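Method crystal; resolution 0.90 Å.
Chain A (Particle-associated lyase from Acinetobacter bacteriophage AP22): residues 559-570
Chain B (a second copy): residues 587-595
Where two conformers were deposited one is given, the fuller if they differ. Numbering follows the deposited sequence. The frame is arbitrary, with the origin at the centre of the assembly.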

# COMPACT_ATOMS: atom_id res chain seq x y z
N SER A 559 15.99 15.23 36.96
CA SER A 559 15.18 16.18 37.68
C SER A 559 14.69 15.59 39.00
O SER A 559 14.70 14.36 39.16
N VAL A 560 14.29 16.43 39.93
CA VAL A 560 13.81 16.01 41.26
C VAL A 560 12.38 16.51 41.44
O VAL A 560 12.02 17.62 41.01
N GLY A 561 11.54 15.72 42.10
CA GLY A 561 10.18 16.13 42.30
C GLY A 561 9.46 15.34 43.36
O GLY A 561 9.92 14.33 43.89
N ASN A 562 8.26 15.83 43.65
CA ASN A 562 7.40 15.28 44.69
C ASN A 562 6.78 13.96 44.25
O ASN A 562 6.67 13.63 43.06
N LEU A 563 6.34 13.20 45.26
CA LEU A 563 5.59 11.98 45.08
C LEU A 563 4.13 12.26 44.69
O LEU A 563 3.52 13.21 45.22
N VAL A 564 3.53 11.40 43.88
CA VAL A 564 2.10 11.50 43.66
C VAL A 564 1.39 11.36 44.99
O VAL A 564 1.81 10.60 45.89
N GLY A 565 0.29 12.08 45.17
CA GLY A 565 -0.48 11.98 46.39
C GLY A 565 -0.04 12.90 47.50
O GLY A 565 -0.64 12.89 48.57
N SER A 566 1.02 13.67 47.30
CA SER A 566 1.50 14.64 48.25
C SER A 566 1.22 16.05 47.78
O SER A 566 1.22 16.36 46.58
N ALA A 567 0.99 16.94 48.71
CA ALA A 567 0.69 18.34 48.44
C ALA A 567 1.93 19.03 47.87
O ALA A 567 3.09 18.66 48.11
N SER A 568 1.67 20.11 47.14
CA SER A 568 2.73 20.86 46.48
C SER A 568 3.86 21.19 47.46
O SER A 568 3.63 21.77 48.54
N TRP A 569 5.10 20.94 47.05
CA TRP A 569 6.26 21.33 47.84
C TRP A 569 6.29 22.85 48.04
O TRP A 569 5.99 23.65 47.16
N ASP A 570 6.75 23.19 49.26
CA ASP A 570 7.22 24.53 49.57
C ASP A 570 8.58 24.37 50.27
O ASP A 570 9.12 23.26 50.36
N THR B 587 16.96 26.48 42.36
CA THR B 587 16.93 25.02 42.19
C THR B 587 15.60 24.61 41.58
O THR B 587 14.55 24.83 42.19
N PRO B 588 15.61 24.00 40.39
CA PRO B 588 14.35 23.64 39.75
C PRO B 588 13.81 22.31 40.30
O PRO B 588 14.60 21.37 40.48
N VAL B 589 12.51 22.24 40.51
CA VAL B 589 11.85 21.05 41.00
C VAL B 589 10.48 20.91 40.38
O VAL B 589 9.88 21.89 39.94
N ASN B 590 9.93 19.69 40.41
CA ASN B 590 8.49 19.52 40.19
C ASN B 590 7.81 19.40 41.56
O ASN B 590 8.04 18.46 42.32
N SER B 591 6.99 20.41 41.88
CA SER B 591 6.40 20.49 43.21
C SER B 591 5.17 19.62 43.42
O SER B 591 4.84 19.36 44.60
N LEU B 592 4.51 19.17 42.37
CA LEU B 592 3.28 18.38 42.48
C LEU B 592 3.20 17.57 41.18
O LEU B 592 3.48 18.12 40.12
N VAL B 593 2.76 16.31 41.31
CA VAL B 593 2.48 15.49 40.15
C VAL B 593 1.14 14.77 40.37
O VAL B 593 0.88 14.29 41.47
N ALA B 594 0.37 14.66 39.31
CA ALA B 594 -0.83 13.84 39.28
C ALA B 594 -0.93 13.26 37.86
O ALA B 594 -0.18 13.63 36.97
N ILE B 595 -1.95 12.38 37.68
CA ILE B 595 -2.15 11.83 36.32
C ILE B 595 -2.31 12.88 35.26
O ILE B 595 -2.00 12.64 34.10

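The two stretches meet at a single backbone bridge, and the side chains pack around it. Gly A561 lies opposite Asn B590, with only 4.3 Å between Gly A561 CA and Asn B590 CA. Two hydrogen bonds flank the pair: Asn B590 N donates to Val A560 O at 3.0 Å, and Asn A562 N donates to Asn B590 O, also at 3.0 Å. Glycine suits this point because a CB on Gly A561 would point toward the partner and lie tight against Asn B590 CB, about 3.1 Å away. Beyond the bridge chain A leaves the strand, and the link continues through the Asn A562 side chain, the Trp A569 backbone N and waters.

The chief polar side chain is Asn A562. Its CA-to-CB bond points toward chain B, and with chi1 in the t well its ND2 donates to Ser B591 O at 3.0 Å. The same ND2 makes a weak bond to Ala A567 O at 2.8 Å, while Asn A562 OD1 accepts a weak one from Leu A563 N at 2.9 Å. An amide suits this place because it offers both donor and acceptor, tying the loop to itself as well as to the neighbouring chain. Ser B591 O is a shared acceptor: Trp A569 N also donates to it, at 2.9 Å, and Ser A568 CA makes a CA-H...O contact with it at 3.2 Å. On the other chain Asn B590, also t, turns its amide along its own strand, where ND2 forms a weak bond to Leu B592 O at 2.8 Å.

Apolar contacts fill the spaces between these bonds. Val A560 (p) and Val B589 (m) meet through their CG1 atoms at 3.8 Å, their branched side chains being compact enough to pack beside the paired backbones. The CA-to-CB bond of Trp A569 (m) points toward chain B, and CZ3 lies 3.9 Å from Val B589 CB, which sits at the ring edge, whereas Asn B590 O lies over one face. The broad indole can thus cover both aliphatic and backbone surface. Farther along, Val B593 (p) sets CG1 4.1 Å from CB of Val A564 (p), the second residue of the type II turn from Leu A563 to Ser A566. Gly A565 fits that turn, since its positive phi would jam a CB against the preceding carbonyl. Ser A568 (m) brings OG to 3.4 Å from CD1 of Leu B592 (chi1 t, chi2 140°), a van der Waals contact; the hydroxyl finds its hydrogen bond elsewhere in the structure.

Four waters complete the contact where direct pairing is absent. Water 1 accepts from Val A560 N and donates to Pro B588 O, and also bonds Ser A559 OG at 2.7 Å. Water 2 donates to Asn A562 O and accepts from Asn B590 ND2, linking the loop to the asparagine amide. Water 3 accepts from Val B593 N and lies within bonding reach of Leu A563 O and Ser A566 O, while water 4 joins Gly A565 N to Val B593 O.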

# COMPACT_ATOMS: atom_id res chain seq x y z
CB SER A 559 13.98 16.56 36.82
OG SER A 559 13.21 17.68 37.26
CB VAL A 560 14.79 16.53 42.34
CG1 VAL A 560 14.91 18.02 42.41
CG2 VAL A 560 14.45 15.95 43.70
CB ASN A 562 6.35 16.33 44.99
CG ASN A 562 5.65 16.17 46.32
OD1 ASN A 562 5.97 15.31 47.15
ND2 ASN A 562 4.72 17.09 46.53
CB LEU A 563 5.52 11.19 46.40
CG LEU A 563 6.86 10.78 47.01
CD1 LEU A 563 6.60 10.14 48.36
CD2 LEU A 563 7.66 9.87 46.09
CB VAL A 564 1.62 10.42 42.64
CG1 VAL A 564 1.73 9.00 43.16
CG2 VAL A 564 0.21 10.73 42.17
CB SER A 566 3.02 14.46 48.46
OG SER A 566 3.30 13.28 49.20
CB ALA A 567 0.29 19.05 49.73
CB SER A 568 2.20 22.18 45.93
OG SER A 568 1.29 21.97 44.87
CB TRP A 569 7.55 20.95 47.13
CG TRP A 569 7.97 19.52 47.27
CD1 TRP A 569 7.43 18.59 48.11
CD2 TRP A 569 9.07 18.89 46.60
NE1 TRP A 569 8.11 17.41 47.98
CE2 TRP A 569 9.14 17.56 47.09
CE3 TRP A 569 10.02 19.30 45.67
CZ2 TRP A 569 10.11 16.67 46.67
CZ3 TRP A 569 10.98 18.40 45.26
CH2 TRP A 569 11.02 17.08 45.76
CB ASP A 570 6.18 25.32 50.34
CG ASP A 570 5.81 24.67 51.66
OD1 ASP A 570 6.66 24.03 52.25
OD2 ASP A 570 4.64 24.74 52.07
CB THR B 587 17.11 24.33 43.55
OG1 THR B 587 18.40 24.64 44.10
CG2 THR B 587 16.99 22.81 43.39
CB PRO B 588 14.74 23.49 38.27
CG PRO B 588 16.19 22.98 38.33
CD PRO B 588 16.79 23.68 39.55
CB VAL B 589 11.68 21.05 42.55
CG1 VAL B 589 13.03 21.27 43.24
CG2 VAL B 589 10.68 22.12 43.01
CB ASN B 590 8.15 18.30 39.33
CG ASN B 590 6.66 18.35 39.04
OD1 ASN B 590 6.13 19.39 38.65
ND2 ASN B 590 5.99 17.21 39.23
CB SER B 591 6.11 21.96 43.57
OG SER B 591 5.01 22.50 42.87
CB LEU B 592 2.04 19.27 42.61
CG LEU B 592 0.72 18.48 42.67
CD1 LEU B 592 -0.22 19.11 43.69
CD2 LEU B 592 0.09 18.41 41.29
CB VAL B 593 3.61 14.50 39.82
CG1 VAL B 593 3.82 13.44 40.90
CG2 VAL B 593 3.39 13.87 38.45
CB ALA B 594 -2.06 14.62 39.64
CB ILE B 595 -3.31 10.87 36.24
CG1 ILE B 595 -4.64 11.41 36.69
CG2 ILE B 595 -3.01 9.61 36.98
CD1 ILE B 595 -5.58 10.16 36.59
O HOH W 1 14.76 19.13 38.95
O HOH W 2 7.14 15.04 40.67
O HOH W 3 2.67 15.62 44.17
O HOH W 4 -0.92 13.85 43.40